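Local coordinates for 3-oxoacyl-(Acyl-carrier protein) synthase (Burkholderia xenovorans, PDB 4EFI), which probably catalyses, as a KAS III-like member of the thiolase superfamily, the condensation that yields 3-oxoacyl-[acyl-carrier-protein], at residues 132-137 against 150-155; 192-197 against 247-252; 201-206 against 213-218; 239-244 against 332-337; 269-274 against 307-312. One frame throughout, in Å; residues are numbered along the deposited sequence.

Interaction 1. Residues 132-137 against 150-155; sequences PQALWL and VLLAVG
The central helix of a thiolase fold here meets one of the two sheets it lies between: helix 130-143 joins the parallel strands 120-124 and 149-156 as a beta-alpha-beta crossover, and A134 and L135 pack on L152 of the returning strand. The segment axes run 165° apart, nearly antiparallel, at a closest approach of 9.3 Å, a separation bridged mainly by the A134 methyl and the L152 side chain. A134 turns its methyl to the strand, where CB lies 4.0 Å from L152 CD1 and, more loosely, 4.3 Å from V154 CG2. L152 does the reaching. With its CG beside the backbone N (chi1 -51°), both methyls come to A134 O, CD1 and CD2 of L152 each 3.6 Å from it. L135 starts out pointing away from the strand, but its extended chain still brings CD2 to L152, which it meets at about a right angle. L182 on strand 176-184 touches both leucines, and I92 touches L152, so the patch is buried among three strands. On the far side of the helix, Q133 and W136 meet I195 of the other sheet. The L135-L152 crossing closes through CD2 of L135 and CD1 of L152, 3.9 Å apart.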
# COMPACT_ATOMS: atom_id res chain seq x y z
N PRO A 132 5.00 1.27 -4.59
CA PRO A 132 5.92 1.73 -5.65
C PRO A 132 6.93 0.67 -6.04
O PRO A 132 7.35 0.58 -7.18
CB PRO A 132 6.57 2.97 -5.04
CG PRO A 132 5.58 3.43 -4.03
CD PRO A 132 5.01 2.18 -3.44
N GLN A 133 7.35 -0.17 -5.09
CA GLN A 133 8.28 -1.27 -5.39
C GLN A 133 7.65 -2.31 -6.29
O GLN A 133 8.31 -2.83 -7.20
CB GLN A 133 8.79 -1.92 -4.10
CG GLN A 133 9.50 -0.95 -3.17
CD GLN A 133 10.28 -1.64 -2.09
OE1 GLN A 133 10.14 -1.31 -0.90
NE2 GLN A 133 11.15 -2.53 -2.49
N ALA A 134 6.38 -2.64 -6.04
CA ALA A 134 5.65 -3.56 -6.90
C ALA A 134 5.52 -3.02 -8.33
O ALA A 134 5.68 -3.76 -9.30
CB ALA A 134 4.28 -3.84 -6.33
N LEU A 135 5.20 -1.73 -8.44
CA LEU A 135 5.12 -1.10 -9.76
C LEU A 135 6.45 -1.21 -10.48
O LEU A 135 6.51 -1.59 -11.64
CB LEU A 135 4.74 0.39 -9.63
CG LEU A 135 3.29 0.71 -9.25
CD1 LEU A 135 3.12 2.21 -9.10
CD2 LEU A 135 2.32 0.20 -10.27
N TRP A 136 7.54 -0.87 -9.80
CA TRP A 136 8.85 -0.95 -10.42
C TRP A 136 9.17 -2.38 -10.86
O TRP A 136 9.61 -2.60 -12.00
CB TRP A 136 9.97 -0.43 -9.49
CG TRP A 136 11.28 -0.85 -10.00
CD1 TRP A 136 11.92 -0.36 -11.08
CD2 TRP A 136 12.08 -1.92 -9.49
NE1 TRP A 136 13.08 -1.08 -11.31
CE2 TRP A 136 13.20 -2.04 -10.33
CE3 TRP A 136 11.96 -2.79 -8.39
CZ2 TRP A 136 14.21 -2.99 -10.10
CZ3 TRP A 136 12.94 -3.73 -8.17
CH2 TRP A 136 14.05 -3.82 -9.03
N LEU A 137 8.94 -3.36 -9.98
CA LEU A 137 9.31 -4.72 -10.32
C LEU A 137 8.52 -5.19 -11.51
O LEU A 137 9.06 -5.81 -12.44
CB LEU A 137 9.12 -5.65 -9.14
CG LEU A 137 9.60 -7.07 -9.42
CD1 LEU A 137 11.06 -7.10 -9.88
CD2 LEU A 137 9.43 -7.88 -8.16
N VAL A 150 1.18 -8.13 -16.46
CA VAL A 150 1.54 -8.42 -15.08
C VAL A 150 0.39 -7.98 -14.18
O VAL A 150 -0.17 -6.89 -14.38
CB VAL A 150 2.84 -7.71 -14.65
CG1 VAL A 150 3.14 -7.93 -13.17
CG2 VAL A 150 4.01 -8.18 -15.52
N LEU A 151 0.03 -8.82 -13.22
CA LEU A 151 -0.91 -8.47 -12.15
C LEU A 151 -0.16 -8.27 -10.84
O LEU A 151 0.64 -9.12 -10.43
CB LEU A 151 -1.97 -9.56 -11.98
CG LEU A 151 -2.89 -9.76 -13.18
CD1 LEU A 151 -3.90 -10.84 -12.86
CD2 LEU A 151 -3.61 -8.47 -13.54
N LEU A 152 -0.43 -7.13 -10.19
CA LEU A 152 0.10 -6.84 -8.88
C LEU A 152 -1.03 -6.92 -7.88
O LEU A 152 -1.93 -6.07 -7.88
CB LEU A 152 0.73 -5.45 -8.82
CG LEU A 152 1.75 -5.10 -9.90
CD1 LEU A 152 2.13 -3.64 -9.75
CD2 LEU A 152 2.96 -6.00 -9.83
N ALA A 153 -0.97 -7.94 -7.04
CA ALA A 153 -1.96 -8.17 -5.99
C ALA A 153 -1.37 -7.62 -4.71
O ALA A 153 -0.43 -8.20 -4.15
CB ALA A 153 -2.24 -9.66 -5.87
N VAL A 154 -1.84 -6.46 -4.25
CA VAL A 154 -1.23 -5.74 -3.15
C VAL A 154 -2.33 -5.54 -2.10
O VAL A 154 -3.33 -4.86 -2.37
CB VAL A 154 -0.61 -4.41 -3.59
CG1 VAL A 154 0.03 -3.70 -2.38
CG2 VAL A 154 0.40 -4.67 -4.71
N GLY A 155 -2.18 -6.16 -0.94
CA GLY A 155 -3.27 -6.14 0.02
C GLY A 155 -2.84 -6.60 1.39
O GLY A 155 -1.78 -7.21 1.56

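Interaction 2. Residues 192-197 against 247-252; sequences HFIIGA and PKLVSR
I194 lies against two residues one helical turn apart, L249 and R252, and uses different branches for each. Its CB and CG2 receive L249 CD1, the former at 3.6 Å and the latter at 3.7 Å, while the two side chains run alongside each other in opposite senses. L249 does not leave its backbone aimed at the strand; CG set opposite the backbone N (chi1 174°) followed by chi2 of 66° carries CD1 over to it. The other branch of I194 is extended, chi2 -176°, and ends in CD1, which meets R252 CG at 3.6 Å and R252 CB at 3.9 Å. The two cross at about a right angle; the arginine atoms in contact are CB and CG, its aliphatic stem. The contact belongs to the layered thiolase fold: helix 235-257 lies on the outer face of the five-stranded sheet, in which strand 190-197 is flanked by strands 10-15 and 335-343. Alternation along the strand is plain, since F193 and I195 point away from this helix and pack against helix 130-143 in the middle layer. W336 and S338 of the adjoining strand also touch L249. Beyond the bend at its chi2, R252 runs on to strand 10-15, where its NE forms a salt bridge with E11 OE2.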
# COMPACT_ATOMS: atom_id res chain seq x y z
N HIS A 192 9.93 6.76 -13.10
CA HIS A 192 11.08 6.90 -12.21
C HIS A 192 10.72 6.45 -10.81
O HIS A 192 9.59 6.68 -10.33
CB HIS A 192 11.54 8.36 -12.15
CG HIS A 192 11.97 8.90 -13.47
ND1 HIS A 192 13.28 8.81 -13.91
CD2 HIS A 192 11.27 9.48 -14.47
CE1 HIS A 192 13.36 9.35 -15.12
NE2 HIS A 192 12.16 9.76 -15.48
N PHE A 193 11.67 5.79 -10.14
CA PHE A 193 11.45 5.20 -8.83
C PHE A 193 12.69 5.42 -7.97
O PHE A 193 13.81 5.48 -8.48
CB PHE A 193 11.23 3.70 -8.93
CG PHE A 193 10.15 3.30 -9.88
CD1 PHE A 193 10.43 3.07 -11.22
CD2 PHE A 193 8.85 3.11 -9.44
CE1 PHE A 193 9.42 2.69 -12.10
CE2 PHE A 193 7.86 2.71 -10.32
CZ PHE A 193 8.13 2.51 -11.64
N ILE A 194 12.46 5.53 -6.67
CA ILE A 194 13.55 5.53 -5.67
C ILE A 194 13.17 4.54 -4.59
O ILE A 194 12.02 4.52 -4.14
CB ILE A 194 13.80 6.92 -5.06
CG1 ILE A 194 14.09 7.94 -6.18
CG2 ILE A 194 14.94 6.84 -4.03
CD1 ILE A 194 14.46 9.33 -5.67
N ILE A 195 14.09 3.66 -4.22
CA ILE A 195 13.81 2.62 -3.23
C ILE A 195 14.92 2.57 -2.19
O ILE A 195 16.09 2.43 -2.56
CB ILE A 195 13.63 1.22 -3.86
CG1 ILE A 195 12.54 1.22 -4.93
CG2 ILE A 195 13.31 0.20 -2.78
CD1 ILE A 195 12.39 -0.13 -5.66
N GLY A 196 14.59 2.75 -0.91
CA GLY A 196 15.57 2.74 0.15
C GLY A 196 15.20 1.83 1.30
O GLY A 196 14.03 1.51 1.48
N ALA A 197 16.19 1.46 2.10
CA ALA A 197 16.01 0.50 3.20
C ALA A 197 16.90 0.89 4.36
O ALA A 197 18.02 1.35 4.17
CB ALA A 197 16.39 -0.90 2.75
N PRO A 247 10.53 13.66 3.18
CA PRO A 247 10.66 14.90 2.40
C PRO A 247 11.85 14.86 1.43
O PRO A 247 11.75 15.38 0.32
CB PRO A 247 10.84 15.97 3.49
CG PRO A 247 10.11 15.41 4.67
CD PRO A 247 10.42 13.93 4.63
N LYS A 248 12.95 14.24 1.84
CA LYS A 248 14.12 14.07 0.98
C LYS A 248 13.80 13.18 -0.22
O LYS A 248 14.22 13.43 -1.34
CB LYS A 248 15.27 13.48 1.78
N LEU A 249 13.04 12.12 0.03
CA LEU A 249 12.55 11.25 -1.03
C LEU A 249 11.70 12.02 -2.04
O LEU A 249 11.87 11.87 -3.25
CB LEU A 249 11.75 10.11 -0.43
CG LEU A 249 11.05 9.16 -1.40
CD1 LEU A 249 12.06 8.38 -2.22
CD2 LEU A 249 10.11 8.25 -0.65
N VAL A 250 10.80 12.85 -1.54
CA VAL A 250 9.92 13.61 -2.42
C VAL A 250 10.76 14.56 -3.28
O VAL A 250 10.59 14.61 -4.50
CB VAL A 250 8.86 14.40 -1.62
CG1 VAL A 250 8.08 15.35 -2.53
CG2 VAL A 250 7.90 13.44 -0.92
N SER A 251 11.65 15.30 -2.65
CA SER A 251 12.48 16.26 -3.37
C SER A 251 13.25 15.59 -4.50
O SER A 251 13.23 16.03 -5.65
CB SER A 251 13.45 16.95 -2.41
OG SER A 251 14.29 17.86 -3.09
N ARG A 252 13.92 14.49 -4.17
CA ARG A 252 14.78 13.83 -5.15
C ARG A 252 13.97 13.20 -6.27
O ARG A 252 14.37 13.22 -7.44
CB ARG A 252 15.71 12.81 -4.49
CG ARG A 252 16.69 12.19 -5.46
CD ARG A 252 17.70 13.17 -6.04
NE ARG A 252 18.52 12.47 -7.03
CZ ARG A 252 19.13 13.02 -8.06
NH1 ARG A 252 19.08 14.33 -8.26
NH2 ARG A 252 19.81 12.25 -8.90

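Interaction 3. Residues 201-206 against 213-218; sequences GARNLI and KPYDAA
The guanidinium of R203 and the ring of Y215 are turned 45° against each other, and neither group presents a clean face or edge to the other. At the guanidinium edge, in its plane, lies a water that accepts from R203 NH2 at 2.6 Å. The same water donates weakly to Y215 OH, 3.5 Å away, a lopsided link that is firm to R203 and weak to Y215. Around the tyrosine ring the approaches are oblique: I206 CD1 comes to 4.0 Å from Y215 CD1, and R203 CB to 4.1 Å from Y215 CE1. Y215 holds its CG opposite the backbone N (chi1 179°), which extends the ring across to R203 and I206, although R203 CA and Y215 CA are 8.6 Å apart. R203 folds round the phenol, its chain bent at chi3 (-59°), and brings NE to 3.5 Å from Y215 OH. The firmer partner of that hydroxyl is D220 OD2, a hydrogen bond; the carboxylate is also a long, weak ion partner of R203. D216, following the tyrosine, centres an inverse gamma turn. The arrangement is a surface loop folded back on its own start: an irregular excursion between strands 205-206 and 232-233, which pair as a two-stranded antiparallel ribbon.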
# COMPACT_ATOMS: atom_id res chain seq x y z
N GLY A 201 15.75 0.09 11.71
CA GLY A 201 14.40 0.37 12.17
C GLY A 201 13.50 -0.83 12.42
O GLY A 201 12.32 -0.65 12.77
N ALA A 202 14.01 -2.04 12.22
CA ALA A 202 13.18 -3.23 12.38
C ALA A 202 12.44 -3.24 13.72
O ALA A 202 11.24 -3.52 13.76
CB ALA A 202 14.05 -4.49 12.24
N ARG A 203 13.15 -2.96 14.81
CA ARG A 203 12.58 -3.04 16.15
C ARG A 203 11.53 -1.96 16.45
O ARG A 203 10.90 -2.00 17.50
CB ARG A 203 13.69 -2.99 17.21
CG ARG A 203 14.30 -1.62 17.37
CD ARG A 203 15.56 -1.65 18.25
NE ARG A 203 15.34 -2.17 19.59
CZ ARG A 203 15.04 -1.44 20.66
NH1 ARG A 203 14.91 -0.12 20.56
NH2 ARG A 203 14.88 -2.02 21.84
N ASN A 204 11.33 -1.02 15.53
CA ASN A 204 10.36 0.06 15.76
C ASN A 204 8.99 -0.19 15.12
O ASN A 204 8.04 0.53 15.39
CB ASN A 204 10.94 1.39 15.28
CG ASN A 204 12.14 1.79 16.07
OD1 ASN A 204 12.24 1.47 17.26
ND2 ASN A 204 13.09 2.46 15.43
N LEU A 205 8.89 -1.23 14.31
CA LEU A 205 7.63 -1.60 13.66
C LEU A 205 7.76 -3.07 13.34
O LEU A 205 8.43 -3.48 12.37
CB LEU A 205 7.40 -0.76 12.40
CG LEU A 205 5.98 -0.25 12.19
CD1 LEU A 205 5.89 0.71 10.98
CD2 LEU A 205 5.02 -1.42 12.04
N ILE A 206 7.14 -3.90 14.19
CA ILE A 206 7.47 -5.31 14.25
C ILE A 206 6.33 -6.10 14.90
O ILE A 206 5.65 -5.60 15.78
CB ILE A 206 8.82 -5.52 15.01
CG1 ILE A 206 9.24 -7.00 15.01
CG2 ILE A 206 8.75 -5.00 16.42
CD1 ILE A 206 10.72 -7.19 15.29
N LYS A 213 11.92 -16.65 14.57
CA LYS A 213 12.89 -16.18 15.55
C LYS A 213 12.27 -15.11 16.43
O LYS A 213 12.49 -13.93 16.15
CB LYS A 213 14.14 -15.63 14.83
CG LYS A 213 15.34 -15.30 15.74
CD LYS A 213 16.54 -14.72 14.96
CE LYS A 213 17.69 -14.31 15.86
NZ LYS A 213 18.46 -15.49 16.35
N PRO A 214 11.54 -15.52 17.50
CA PRO A 214 10.81 -14.56 18.34
C PRO A 214 11.74 -13.47 18.85
O PRO A 214 12.79 -13.75 19.40
CB PRO A 214 10.25 -15.42 19.48
CG PRO A 214 11.01 -16.71 19.44
CD PRO A 214 11.43 -16.90 18.01
N TYR A 215 11.34 -12.22 18.64
CA TYR A 215 12.04 -11.07 19.20
C TYR A 215 11.97 -11.13 20.73
O TYR A 215 10.99 -11.63 21.30
CB TYR A 215 11.37 -9.81 18.69
CG TYR A 215 11.93 -8.51 19.20
CD1 TYR A 215 12.95 -7.86 18.52
CD2 TYR A 215 11.42 -7.90 20.34
CE1 TYR A 215 13.44 -6.65 18.96
CE2 TYR A 215 11.92 -6.70 20.79
CZ TYR A 215 12.93 -6.09 20.11
OH TYR A 215 13.41 -4.88 20.54
N ASP A 216 13.04 -10.70 21.40
CA ASP A 216 13.11 -10.73 22.87
C ASP A 216 12.32 -9.56 23.49
O ASP A 216 12.89 -8.57 23.97
CB ASP A 216 14.57 -10.70 23.33
CG ASP A 216 14.72 -11.04 24.79
OD1 ASP A 216 13.70 -11.17 25.49
OD2 ASP A 216 15.88 -11.16 25.24
N ALA A 217 11.00 -9.71 23.47
CA ALA A 217 10.10 -8.68 23.95
C ALA A 217 10.29 -8.42 25.44
O ALA A 217 10.19 -7.28 25.89
CB ALA A 217 8.66 -9.07 23.66
N ALA A 218 10.58 -9.47 26.20
CA ALA A 218 10.72 -9.33 27.65
C ALA A 218 11.87 -8.38 28.01
O ALA A 218 11.86 -7.74 29.06
CB ALA A 218 10.95 -10.69 28.30
O HOH W 1 15.50 -4.18 23.23

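Interaction 4. Residues 239-244 against 332-337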
# COMPACT_ATOMS: atom_id res chain seq x y z
N PHE A 239 7.66 8.49 13.56
CA PHE A 239 7.42 9.87 13.16
C PHE A 239 8.72 10.57 12.77
O PHE A 239 8.80 11.23 11.74
CB PHE A 239 6.71 10.65 14.27
CG PHE A 239 6.41 12.09 13.91
CD1 PHE A 239 5.24 12.43 13.25
CD2 PHE A 239 7.31 13.09 14.23
CE1 PHE A 239 4.96 13.75 12.91
CE2 PHE A 239 7.04 14.41 13.89
CZ PHE A 239 5.88 14.73 13.23
N ASN A 240 9.75 10.42 13.60
CA ASN A 240 11.04 11.03 13.30
C ASN A 240 11.70 10.45 12.05
O ASN A 240 12.24 11.21 11.25
CB ASN A 240 11.95 10.93 14.52
CG ASN A 240 11.46 11.79 15.67
OD1 ASN A 240 10.88 12.85 15.46
ND2 ASN A 240 11.68 11.32 16.89
N PHE A 241 11.67 9.13 11.89
CA PHE A 241 12.15 8.47 10.67
C PHE A 241 11.47 9.07 9.45
O PHE A 241 12.12 9.46 8.47
CB PHE A 241 11.88 6.94 10.72
CG PHE A 241 11.65 6.28 9.36
CD1 PHE A 241 12.69 6.17 8.43
CD2 PHE A 241 10.40 5.76 9.01
CE1 PHE A 241 12.47 5.56 7.19
CE2 PHE A 241 10.18 5.15 7.76
CZ PHE A 241 11.21 5.06 6.86
N THR A 242 10.15 9.13 9.51
CA THR A 242 9.34 9.54 8.38
C THR A 242 9.61 11.01 8.01
O THR A 242 9.79 11.34 6.83
CB THR A 242 7.85 9.35 8.65
OG1 THR A 242 7.57 7.98 8.95
CG2 THR A 242 7.05 9.74 7.43
N LEU A 243 9.61 11.89 9.01
CA LEU A 243 9.68 13.32 8.76
C LEU A 243 11.04 13.70 8.20
O LEU A 243 11.20 14.77 7.58
CB LEU A 243 9.40 14.11 10.04
N ASN A 244 12.02 12.84 8.42
CA ASN A 244 13.36 13.06 7.89
C ASN A 244 13.51 12.44 6.50
O ASN A 244 13.92 13.12 5.56
CB ASN A 244 14.41 12.48 8.85
N VAL A 332 7.36 0.04 7.47
CA VAL A 332 7.98 -1.19 7.96
C VAL A 332 9.30 -1.49 7.25
O VAL A 332 9.36 -1.49 6.03
CB VAL A 332 7.03 -2.41 7.77
CG1 VAL A 332 7.69 -3.68 8.23
CG2 VAL A 332 5.76 -2.24 8.54
N GLY A 333 10.34 -1.79 8.01
CA GLY A 333 11.60 -2.24 7.44
C GLY A 333 12.81 -1.82 8.26
O GLY A 333 13.51 -2.66 8.80
N TYR A 334 13.07 -0.51 8.36
CA TYR A 334 12.40 0.55 7.61
C TYR A 334 12.60 0.43 6.11
O TYR A 334 13.65 -0.01 5.63
CB TYR A 334 12.97 1.91 8.00
CG TYR A 334 12.69 2.40 9.39
CD1 TYR A 334 11.51 2.09 10.06
CD2 TYR A 334 13.60 3.24 10.01
CE1 TYR A 334 11.26 2.60 11.34
CE2 TYR A 334 13.34 3.75 11.28
CZ TYR A 334 12.18 3.43 11.92
OH TYR A 334 11.92 3.94 13.19
N SER A 335 11.62 0.92 5.37
CA SER A 335 11.65 0.91 3.93
C SER A 335 10.92 2.15 3.43
O SER A 335 9.94 2.59 4.05
CB SER A 335 11.01 -0.39 3.43
OG SER A 335 11.03 -0.46 2.02
N TRP A 336 11.36 2.71 2.32
CA TRP A 336 10.65 3.82 1.69
C TRP A 336 10.83 3.72 0.18
O TRP A 336 11.83 3.19 -0.31
CB TRP A 336 11.15 5.17 2.21
CG TRP A 336 12.60 5.43 2.03
CD1 TRP A 336 13.16 6.15 1.03
CD2 TRP A 336 13.68 5.01 2.87
NE1 TRP A 336 14.53 6.19 1.17
CE2 TRP A 336 14.87 5.53 2.32
CE3 TRP A 336 13.75 4.27 4.06
CZ2 TRP A 336 16.13 5.27 2.87
CZ3 TRP A 336 14.99 4.04 4.62
CH2 TRP A 336 16.17 4.54 4.03
N ALA A 337 9.85 4.22 -0.57
CA ALA A 337 9.90 4.06 -2.02
C ALA A 337 8.99 5.06 -2.69
O ALA A 337 7.92 5.41 -2.15
CB ALA A 337 9.54 2.64 -2.42
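F241 and Y334 form a face-to-face stack, ring centroids 3.9 Å apart and planes inclined by only 12°. The overlap is offset: Y334 CG sits over the centre of the phenylalanine ring, whereas F241 CG lies toward the rim of the tyrosine. F241 CD1 to Y334 CD2, at 3.5 Å, is the closest pair, and Y334 CB adds a CH-pi contact over the same face of F241. At the edge of that ring comes W336, whose CE3 lies near the ring plane, 3.6 Å from F241 CE1; the planes are 56° apart, neither stacked nor edge-to-face. The three rings make an aromatic cluster. A chi1 of 58° sets W336 CG between its own N and C, swinging CE3 to the F241 edge. Polar ends are fixed from outside, Y334 OH by N204 ND2 and W336 NE1 by the carbonyl of A8. The tyrosine follows a cis peptide bond, and G333 before it has backbone angles that call for glycine, since a CB would be jammed against the preceding carbonyl O. In this way a glycine-containing turn, leading from strand 323-331 into strand 335-343, is fastened to helix 235-257, whose other side packs through F239 and T242 on helix 274-283, while S335 and A337 face helix 130-143.

Interaction 5. Residues 269-274 against 307-312; sequences FHQANL and PLLITT
Across this contact, L309 sets its isobutyl end against an amide: its CD1 is almost equally far from Q271 CD (3.9 Å), OE1 and NE2 (both 4.0 Å), and its CD2 lies 3.6 Å from Q271 NE2. L309 CD2 also reaches F269 O at 3.8 Å. The methyls thus sit beside a polar pair already engaged with each other, because Q271 NE2 donates to F269 O at 3.0 Å with an N-H...O angle of 179°. The acceptor lies in the amide plane, while the donor is tilted 27° from the carbonyl plane of F269. A bend at chi2 (-78°) folds the glutamine back over its own backbone to make this bond, and L309 crosses it at about a right angle. The other end of the amide accepts from the backbone N of N294, whose side chain also bonds T312 on the helix, so the rotation of the amide is fixed from both sides. Segment 269-274 runs from the end of strand 266-269 through a loop to the start of helix 274-283, and helix 305-313 is the second helix of the middle layer of the thiolase fold, packed against strand 17-26. Q271 centres an inverse gamma turn, closed by a weak bond from A272 N to H270 O. H270 turns the other way, touching C128 and N300, a grouping consistent with the Cys-His-Asn triad of KAS III enzymes; its ND1 is bonded to S305 OG at the start of the helix.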
# COMPACT_ATOMS: atom_id res chain seq x y z
N PHE A 269 0.33 9.63 -1.01
CA PHE A 269 1.13 9.12 0.09
C PHE A 269 0.45 7.94 0.74
O PHE A 269 -0.77 7.89 0.87
CB PHE A 269 1.30 10.18 1.17
CG PHE A 269 2.25 11.29 0.80
CD1 PHE A 269 1.84 12.33 0.01
CD2 PHE A 269 3.57 11.26 1.23
CE1 PHE A 269 2.72 13.36 -0.35
CE2 PHE A 269 4.45 12.28 0.88
CZ PHE A 269 4.01 13.33 0.09
N HIS A 270 1.26 7.01 1.23
CA HIS A 270 0.75 6.02 2.14
C HIS A 270 0.00 6.72 3.25
O HIS A 270 0.50 7.72 3.81
CB HIS A 270 1.90 5.20 2.72
CG HIS A 270 1.52 4.43 3.95
ND1 HIS A 270 0.50 3.56 3.97
CD2 HIS A 270 2.06 4.44 5.23
CE1 HIS A 270 0.40 3.03 5.19
NE2 HIS A 270 1.35 3.57 5.96
N GLN A 271 -1.19 6.24 3.57
CA GLN A 271 -2.10 6.91 4.49
C GLN A 271 -1.77 6.54 5.93
O GLN A 271 -2.52 5.83 6.59
CB GLN A 271 -3.54 6.58 4.13
CG GLN A 271 -3.90 7.00 2.69
CD GLN A 271 -4.16 8.48 2.58
OE1 GLN A 271 -5.19 8.97 3.04
NE2 GLN A 271 -3.23 9.20 1.94
N ALA A 272 -0.63 7.01 6.41
CA ALA A 272 -0.12 6.57 7.70
C ALA A 272 -1.00 7.04 8.85
O ALA A 272 -1.36 6.25 9.74
CB ALA A 272 1.32 7.08 7.89
N ASN A 273 -1.29 8.33 8.86
CA ASN A 273 -2.24 8.99 9.75
C ASN A 273 -2.29 10.45 9.31
O ASN A 273 -1.34 10.97 8.71
CB ASN A 273 -1.88 8.84 11.23
CG ASN A 273 -0.62 9.58 11.62
OD1 ASN A 273 -0.64 10.80 11.80
ND2 ASN A 273 0.46 8.85 11.81
N LEU A 274 -3.40 11.13 9.59
CA LEU A 274 -3.61 12.45 9.02
C LEU A 274 -2.60 13.48 9.53
O LEU A 274 -2.12 14.31 8.78
CB LEU A 274 -5.05 12.91 9.27
CG LEU A 274 -5.42 14.24 8.59
CD1 LEU A 274 -5.23 14.21 7.09
CD2 LEU A 274 -6.87 14.58 8.92
N PRO A 307 -2.88 2.20 -3.79
CA PRO A 307 -3.85 1.83 -4.83
C PRO A 307 -5.30 2.09 -4.41
O PRO A 307 -6.13 2.47 -5.24
CB PRO A 307 -3.56 0.34 -5.09
CG PRO A 307 -2.79 -0.13 -3.91
CD PRO A 307 -1.99 1.08 -3.45
N LEU A 308 -5.61 1.95 -3.12
CA LEU A 308 -6.97 2.26 -2.64
C LEU A 308 -7.24 3.75 -2.80
O LEU A 308 -8.33 4.17 -3.24
CB LEU A 308 -7.14 1.80 -1.18
CG LEU A 308 -8.54 2.03 -0.59
CD1 LEU A 308 -9.61 1.24 -1.31
CD2 LEU A 308 -8.49 1.69 0.90
N LEU A 309 -6.24 4.57 -2.54
CA LEU A 309 -6.34 6.01 -2.72
C LEU A 309 -6.62 6.33 -4.20
O LEU A 309 -7.46 7.19 -4.52
CB LEU A 309 -5.06 6.67 -2.23
CG LEU A 309 -5.06 8.16 -1.95
CD1 LEU A 309 -5.99 8.50 -0.82
CD2 LEU A 309 -3.63 8.54 -1.62
N ILE A 310 -5.92 5.66 -5.11
CA ILE A 310 -6.16 5.86 -6.54
C ILE A 310 -7.61 5.55 -6.87
O ILE A 310 -8.27 6.33 -7.54
CB ILE A 310 -5.22 4.98 -7.40
CG1 ILE A 310 -3.78 5.42 -7.20
CG2 ILE A 310 -5.62 5.02 -8.88
CD1 ILE A 310 -2.75 4.51 -7.80
N THR A 311 -8.11 4.40 -6.43
CA THR A 311 -9.46 4.01 -6.86
C THR A 311 -10.55 4.85 -6.23
O THR A 311 -11.54 5.18 -6.90
CB THR A 311 -9.75 2.49 -6.71
OG1 THR A 311 -9.78 2.12 -5.32
CG2 THR A 311 -8.72 1.67 -7.43
N THR A 312 -10.42 5.22 -4.97
CA THR A 312 -11.47 5.97 -4.31
C THR A 312 -11.41 7.47 -4.61
O THR A 312 -12.46 8.14 -4.58
CB THR A 312 -11.51 5.78 -2.77
OG1 THR A 312 -10.38 6.40 -2.16
CG2 THR A 312 -11.56 4.33 -2.39

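How the interactions relate
Interactions 1, 2 and 4 form one continuous body. Interactions 2 and 4 share helix 235-257, their centres 11 Å apart, and their strands are probably bonded through G196 N and W336 O at 2.9 Å. Interaction 1 touches interaction 2, W136 N lying 3.6 Å from F193 CE2, although their centres are 17 Å apart. Interaction 3, more peripheral, is joined to interaction 4 by the probable hydrogen bond of N204 ND2 with Y334 OH, 2.9 Å. Interaction 5 approaches interaction 1 to about 5 Å between nearest atoms and touches interaction 2 at V250 CG2 and F269 CZ, 4.0 Å. H270, in its loop, touches C128 just before helix 130-143, consistent with an active site near the start of that helix.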